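Local coordinates for CBS domain protein (Bacillus anthracis, PDB 3LQN) that is of unknown function but carries a pair of CBS domains, modules that in other proteins often bind adenine nucleotides and regulate their partners, at residues His29-Asn34 with Leu54-Lys59; Gly35-Leu40 with Arg83-Lys88. All blocks are in the same frame, centred on the assembly; numbering follows the deposited sequence. Where two conformers were deposited one is given.

Contact 1 of 2, residues His29-Asn34 with Leu54-Lys59. With SO4 (sulfate ion), chain F; SO4 (sulfate ion), chain C.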
loop_
_atom_site.group_PDB
_atom_site.type_symbol
_atom_site.label_atom_id
_atom_site.label_comp_id
_atom_site.label_asym_id
_atom_site.label_seq_id
_atom_site.Cartn_x
_atom_site.Cartn_y
_atom_site.Cartn_z
ATOM N N HIS A 29 -12.444 -10.052 5.595
ATOM C CA HIS A 29 -11.645 -10.656 6.686
ATOM C C HIS A 29 -11.440 -12.155 6.438
ATOM O O HIS A 29 -12.100 -12.744 5.559
ATOM C CB HIS A 29 -12.350 -10.402 8.058
ATOM C CG HIS A 29 -13.713 -11.006 8.174
ATOM N ND1 HIS A 29 -14.873 -10.272 8.006
ATOM C CD2 HIS A 29 -14.120 -12.263 8.496
ATOM C CE1 HIS A 29 -15.918 -11.051 8.189
ATOM N NE2 HIS A 29 -15.489 -12.269 8.488
ATOM N N VAL A 30 -10.544 -12.764 7.211
ATOM C CA VAL A 30 -10.380 -14.204 7.285
ATOM C C VAL A 30 -10.240 -14.619 8.761
ATOM O O VAL A 30 -10.161 -13.765 9.647
ATOM C CB VAL A 30 -9.130 -14.679 6.445
ATOM C CG1 VAL A 30 -9.428 -14.513 4.949
ATOM C CG2 VAL A 30 -7.870 -13.879 6.849
ATOM N N GLN A 31 -10.127 -15.920 9.009
ATOM C CA GLN A 31 -9.914 -16.525 10.340
ATOM C C GLN A 31 -8.577 -17.227 10.436
ATOM O O GLN A 31 -8.031 -17.602 9.419
ATOM C CB GLN A 31 -11.018 -17.573 10.585
ATOM C CG GLN A 31 -12.376 -16.941 10.641
ATOM C CD GLN A 31 -13.365 -17.791 11.418
ATOM O OE1 GLN A 31 -14.028 -17.309 12.329
ATOM N NE2 GLN A 31 -13.445 -19.070 11.072
ATOM N N ILE A 32 -8.048 -17.454 11.644
ATOM C CA ILE A 32 -6.655 -18.024 11.763
ATOM C C ILE A 32 -6.380 -19.395 11.090
ATOM O O ILE A 32 -5.242 -19.723 10.638
ATOM C CB ILE A 32 -6.131 -18.062 13.269
ATOM C CG1 ILE A 32 -6.956 -19.045 14.095
ATOM C CG2 ILE A 32 -6.121 -16.644 13.907
ATOM C CD1 ILE A 32 -6.240 -19.568 15.355
ATOM N N GLY A 33 -7.418 -20.197 11.015
ATOM C CA GLY A 33 -7.306 -21.496 10.394
ATOM C C GLY A 33 -7.611 -21.516 8.922
ATOM O O GLY A 33 -7.504 -22.574 8.327
ATOM N N ASN A 34 -7.979 -20.370 8.315
ATOM C CA ASN A 34 -8.119 -20.372 6.853
ATOM C C ASN A 34 -6.800 -20.684 6.138
ATOM O O ASN A 34 -5.741 -20.279 6.614
ATOM C CB ASN A 34 -8.667 -19.036 6.349
ATOM C CG ASN A 34 -10.170 -18.860 6.629
ATOM O OD1 ASN A 34 -10.637 -17.771 6.838
ATOM N ND2 ASN A 34 -10.906 -19.966 6.651
ATOM N N LEU A 54 -9.873 -12.363 12.125
ATOM C CA LEU A 54 -10.851 -12.261 13.205
ATOM C C LEU A 54 -11.106 -13.646 13.784
ATOM O O LEU A 54 -10.879 -14.640 13.113
ATOM C CB LEU A 54 -12.204 -11.722 12.691
ATOM C CG LEU A 54 -12.120 -10.319 12.025
ATOM C CD1 LEU A 54 -13.582 -9.939 11.636
ATOM C CD2 LEU A 54 -11.475 -9.265 12.945
ATOM N N ASP A 55 -11.557 -13.682 15.017
ATOM C CA ASP A 55 -12.047 -14.941 15.607
ATOM C C ASP A 55 -13.534 -15.094 15.393
ATOM O O ASP A 55 -14.182 -14.231 14.750
ATOM C CB ASP A 55 -11.614 -15.103 17.089
ATOM C CG ASP A 55 -12.173 -14.067 18.008
ATOM O OD1 ASP A 55 -13.283 -13.517 17.799
ATOM O OD2 ASP A 55 -11.513 -13.822 19.025
ATOM N N PRO A 56 -14.118 -16.191 15.930
ATOM C CA PRO A 56 -15.557 -16.344 15.661
ATOM C C PRO A 56 -16.444 -15.319 16.367
ATOM O O PRO A 56 -17.623 -15.203 16.042
ATOM C CB PRO A 56 -15.852 -17.765 16.188
ATOM C CG PRO A 56 -14.594 -18.500 15.985
ATOM C CD PRO A 56 -13.472 -17.482 16.235
ATOM N N MET A 57 -15.903 -14.568 17.322
ATOM C CA MET A 57 -16.660 -13.518 17.942
ATOM C C MET A 57 -16.425 -12.144 17.300
ATOM O O MET A 57 -16.821 -11.120 17.846
ATOM C CB MET A 57 -16.359 -13.528 19.410
ATOM C CG MET A 57 -16.465 -15.000 19.886
ATOM S SD MET A 57 -15.850 -15.068 21.505
ATOM C CE MET A 57 -16.828 -13.786 22.250
ATOM N N TYR A 58 -15.766 -12.192 16.154
ATOM C CA TYR A 58 -15.470 -10.999 15.389
ATOM C C TYR A 58 -14.538 -10.073 16.202
ATOM O O TYR A 58 -14.599 -8.840 16.108
ATOM C CB TYR A 58 -16.799 -10.345 14.968
ATOM C CG TYR A 58 -17.477 -11.022 13.773
ATOM C CD1 TYR A 58 -17.219 -10.583 12.481
ATOM C CD2 TYR A 58 -18.388 -12.072 13.938
ATOM C CE1 TYR A 58 -17.823 -11.163 11.395
ATOM C CE2 TYR A 58 -19.010 -12.651 12.846
ATOM C CZ TYR A 58 -18.717 -12.187 11.577
ATOM O OH TYR A 58 -19.315 -12.730 10.470
ATOM N N LYS A 59 -13.648 -10.695 16.979
ATOM C CA LYS A 59 -12.572 -9.988 17.661
ATOM C C LYS A 59 -11.310 -10.048 16.828
ATOM O O LYS A 59 -11.053 -11.017 16.129
ATOM C CB LYS A 59 -12.365 -10.536 19.085
ATOM C CG LYS A 59 -13.521 -10.071 19.974
ATOM C CD LYS A 59 -13.528 -10.656 21.374
ATOM C CE LYS A 59 -14.730 -10.096 22.116
ATOM N NZ LYS A 59 -14.406 -9.884 23.557
HETATM S S SO4 F . -14.648 -20.046 7.045
HETATM O O1 SO4 F . -13.462 -20.382 7.837
HETATM O O2 SO4 F . -15.667 -21.077 7.245
HETATM O O3 SO4 F . -15.203 -18.772 7.497
HETATM O O4 SO4 F . -14.308 -19.958 5.622
HETATM S S SO4 C . -9.878 -23.018 3.863
HETATM O O1 SO4 C . -9.992 -23.754 5.133
HETATM O O2 SO4 C . -11.230 -22.944 3.323
HETATM O O3 SO4 C . -9.497 -21.694 4.239
HETATM O O4 SO4 C . -8.955 -23.645 2.976
HETATM O O HOH W 1 -9.129 -16.767 13.865
#
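Leu54 lays its CD1 methyl over one face of the His29 imidazole, 3.6 Å from CG, a CH-pi contact 21° off the ring normal. CG of His29 lies between the backbone N and the carbonyl carbon (chi1 62°), which brings it within reach of Leu54. In the conformer described, the edge of Tyr58 points to the His29 ring in an offset edge-to-face pair, planes at 77°, with its CE1 3.7 Å from His29 CE1. Leu54 N gives a hydrogen bond of 2.9 Å to Val30 O. A water joins Ile32 N to Leu54 O, and Gln31 CA lies 3.5 Å from Leu54 O.

Asn34 OD1 accepts from Gln31 N across a type I turn. Asp55 OD1 takes Met57 N, in an Asx turn, and Lys59 N from opposite faces of its carboxylate. Asn34 ND2 donates to O1 of the sulfate of chain F (2.8 Å), an ion probably from the crystallisation liquor. Within the first CBS domain this joins the loop before helix 36-46 to the hairpin turn between strands 50-54 and 60-65. One direct backbone bond and a water bridge thus join the loops, with Leu54 CD1 covering one face of His29 and Tyr58 adding an aromatic contact.

Contact 2 of 2, residues Gly35-Leu40 with Arg83-Lys88. With SO4 (sulfate ion), chain C.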
loop_
_atom_site.group_PDB
_atom_site.type_symbol
_atom_site.label_atom_id
_atom_site.label_comp_id
_atom_site.label_asym_id
_atom_site.label_seq_id
_atom_site.Cartn_x
_atom_site.Cartn_y
_atom_site.Cartn_z
ATOM N N GLY A 35 -6.881 -21.403 5.018
ATOM C CA GLY A 35 -5.746 -21.638 4.102
ATOM C C GLY A 35 -5.211 -20.355 3.482
ATOM O O GLY A 35 -5.936 -19.362 3.368
ATOM N N LEU A 36 -3.933 -20.336 3.079
ATOM C CA LEU A 36 -3.409 -19.141 2.440
ATOM C C LEU A 36 -3.939 -18.966 1.002
ATOM O O LEU A 36 -3.948 -17.875 0.522
ATOM C CB LEU A 36 -1.897 -19.135 2.429
ATOM C CG LEU A 36 -1.260 -18.963 3.811
ATOM C CD1 LEU A 36 0.231 -18.699 3.629
ATOM C CD2 LEU A 36 -1.906 -17.785 4.530
ATOM N N GLU A 37 -4.334 -20.040 0.321
ATOM C CA GLU A 37 -4.930 -19.853 -1.012
ATOM C C GLU A 37 -6.272 -19.108 -0.858
ATOM O O GLU A 37 -6.597 -18.219 -1.646
ATOM C CB GLU A 37 -5.133 -21.179 -1.758
ATOM C CG GLU A 37 -3.820 -21.843 -2.218
ATOM C CD GLU A 37 -4.062 -23.052 -3.116
ATOM O OE1 GLU A 37 -4.524 -24.092 -2.600
ATOM O OE2 GLU A 37 -3.784 -22.956 -4.336
ATOM N N HIS A 38 -7.040 -19.499 0.152
ATOM C CA HIS A 38 -8.288 -18.811 0.490
ATOM C C HIS A 38 -8.008 -17.352 0.838
ATOM O O HIS A 38 -8.613 -16.443 0.313
ATOM C CB HIS A 38 -8.947 -19.502 1.700
ATOM C CG HIS A 38 -10.266 -18.925 2.097
ATOM N ND1 HIS A 38 -11.120 -19.556 2.982
ATOM C CD2 HIS A 38 -10.908 -17.802 1.700
ATOM C CE1 HIS A 38 -12.209 -18.826 3.136
ATOM N NE2 HIS A 38 -12.102 -17.750 2.375
ATOM N N ALA A 39 -7.065 -17.129 1.754
ATOM C CA ALA A 39 -6.764 -15.764 2.152
ATOM C C ALA A 39 -6.278 -14.899 0.992
ATOM O O ALA A 39 -6.673 -13.741 0.885
ATOM C CB ALA A 39 -5.755 -15.765 3.312
ATOM N N LEU A 40 -5.393 -15.442 0.139
ATOM C CA LEU A 40 -4.840 -14.636 -0.948
ATOM C C LEU A 40 -5.950 -14.296 -1.942
ATOM O O LEU A 40 -6.020 -13.176 -2.478
ATOM C CB LEU A 40 -3.677 -15.386 -1.624
ATOM C CG LEU A 40 -2.998 -14.546 -2.707
ATOM C CD1 LEU A 40 -2.223 -13.318 -2.084
ATOM C CD2 LEU A 40 -1.979 -15.454 -3.423
ATOM N N ARG A 83 3.443 -24.012 -2.381
ATOM C CA ARG A 83 3.355 -24.063 -0.915
ATOM C C ARG A 83 2.081 -23.530 -0.290
ATOM O O ARG A 83 1.794 -23.842 0.878
ATOM C CB ARG A 83 4.540 -23.354 -0.264
ATOM C CG ARG A 83 5.913 -23.853 -0.739
ATOM C CD ARG A 83 6.863 -24.127 0.380
ATOM N NE ARG A 83 7.255 -22.947 1.128
ATOM C CZ ARG A 83 7.001 -22.773 2.421
ATOM N NH1 ARG A 83 7.390 -21.661 3.030
ATOM N NH2 ARG A 83 6.358 -23.715 3.106
ATOM N N LEU A 84 1.326 -22.695 -1.004
ATOM C CA LEU A 84 0.185 -22.072 -0.351
ATOM C C LEU A 84 -0.853 -23.061 0.105
ATOM O O LEU A 84 -1.482 -22.844 1.123
ATOM C CB LEU A 84 -0.513 -21.016 -1.229
ATOM C CG LEU A 84 0.411 -19.841 -1.613
ATOM C CD1 LEU A 84 -0.322 -19.088 -2.765
ATOM C CD2 LEU A 84 0.663 -18.983 -0.364
ATOM N N GLU A 85 -0.995 -24.153 -0.650
ATOM C CA GLU A 85 -2.006 -25.166 -0.393
ATOM C C GLU A 85 -1.821 -25.791 1.003
ATOM O O GLU A 85 -2.766 -26.295 1.603
ATOM C CB GLU A 85 -1.906 -26.267 -1.467
ATOM C CG GLU A 85 -2.948 -27.370 -1.309
ATOM C CD GLU A 85 -2.831 -28.489 -2.352
ATOM O OE1 GLU A 85 -1.748 -29.129 -2.480
ATOM O OE2 GLU A 85 -3.852 -28.738 -3.028
ATOM N N GLU A 86 -0.593 -25.754 1.502
ATOM C CA GLU A 86 -0.229 -26.405 2.765
ATOM C C GLU A 86 -0.229 -25.460 3.966
ATOM O O GLU A 86 -0.026 -25.910 5.074
ATOM C CB GLU A 86 1.186 -27.024 2.683
ATOM C CG GLU A 86 1.724 -27.379 1.277
ATOM C CD GLU A 86 3.250 -27.649 1.288
ATOM O OE1 GLU A 86 3.842 -27.870 0.213
ATOM O OE2 GLU A 86 3.855 -27.635 2.384
ATOM N N MET A 87 -0.409 -24.153 3.737
ATOM C CA MET A 87 -0.250 -23.165 4.780
ATOM C C MET A 87 -1.522 -22.511 5.214
ATOM O O MET A 87 -2.510 -22.453 4.464
ATOM C CB MET A 87 0.682 -22.061 4.256
ATOM C CG MET A 87 2.030 -22.695 3.858
ATOM S SD MET A 87 3.142 -21.504 3.071
ATOM C CE MET A 87 3.613 -20.495 4.398
ATOM N N LYS A 88 -1.472 -21.999 6.426
ATOM C CA LYS A 88 -2.625 -21.319 7.012
ATOM C C LYS A 88 -2.301 -19.877 7.351
ATOM O O LYS A 88 -1.138 -19.472 7.496
ATOM C CB LYS A 88 -3.098 -22.049 8.294
ATOM C CG LYS A 88 -3.753 -23.411 7.983
ATOM C CD LYS A 88 -4.277 -24.044 9.209
ATOM C CE LYS A 88 -5.517 -24.904 8.847
ATOM N NZ LYS A 88 -5.268 -25.753 7.659
HETATM S S SO4 C . -9.878 -23.018 3.863
HETATM O O1 SO4 C . -9.992 -23.754 5.133
HETATM O O2 SO4 C . -11.230 -22.944 3.323
HETATM O O3 SO4 C . -9.497 -21.694 4.239
HETATM O O4 SO4 C . -8.955 -23.645 2.976
HETATM O O HOH W 2 -4.188 -22.929 1.368
#
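Leu36 is the main bump, and it fills the hollow between Leu84, Met87 and the backbone of Lys88. Its CD1 methyl presses on Met87 CB at 3.4 Å, a tight carbon pair. Its CD2 methyl settles against Lys88 O at 3.5 Å. On another side, Leu84 CD2 meets Leu36 CB at 3.8 Å. The CG of Leu84 is anti to its carbonyl carbon (chi1 -61°), and from there its two methyls part: CD2 goes to Leu36, and CD1 goes to the CD2 methyl of Leu40, one helical turn on. The 3-10 turn 83-86 and the residues after it thus pack on the first turn of helix 36-46, near the face that meets the second subunit, whose Phe81 packs on Leu40 and Leu84.

Toward the exposed side, Glu37 CG lies 3.5 Å from Leu84 CB. In the conformers described, Glu37 and Glu85 run side by side, but their like charges stay apart, Glu37 OE1 to Glu85 OE2 4.7 Å.

Gly35, at the N-cap position, forms a single backbone bridge with Lys88. Leu36 N donates to Met87 O at 2.9 Å. A water accepts from Glu37 N and donates to Leu84 O. O3 of the sulfate of chain C, an ion probably from the crystallisation liquor, accepts from Gly35 N (2.7 Å) and His38 ND1 (3.0 Å). The amides of Gly35, Leu36 and Glu37 meet a sulfate oxygen, Met87 O and a water in turn, and the helix dipole probably helps hold the sulfate.

In the fold
From the N terminus, the chain passes strand 22-23 and enters the loop holding 29-34, which runs straight on into 35-40 at the start of helix 36-46. Contact 1 closes the shorter loop, when the chain returns along strand 50-54 to the turn before strand 60-65. Contact 2 closes later, after helix 66-72, when 83-88 comes back to the helix start. The two closures cross, because their segments alternate. They also touch: Lys88 packs on the carbonyl oxygens of Ile32, Gly33 and Asn34, and one sulfate meets both. Together they tie the hairpin to the loop before helix 36-46, and the loop before strand 99-101 to the start of that helix.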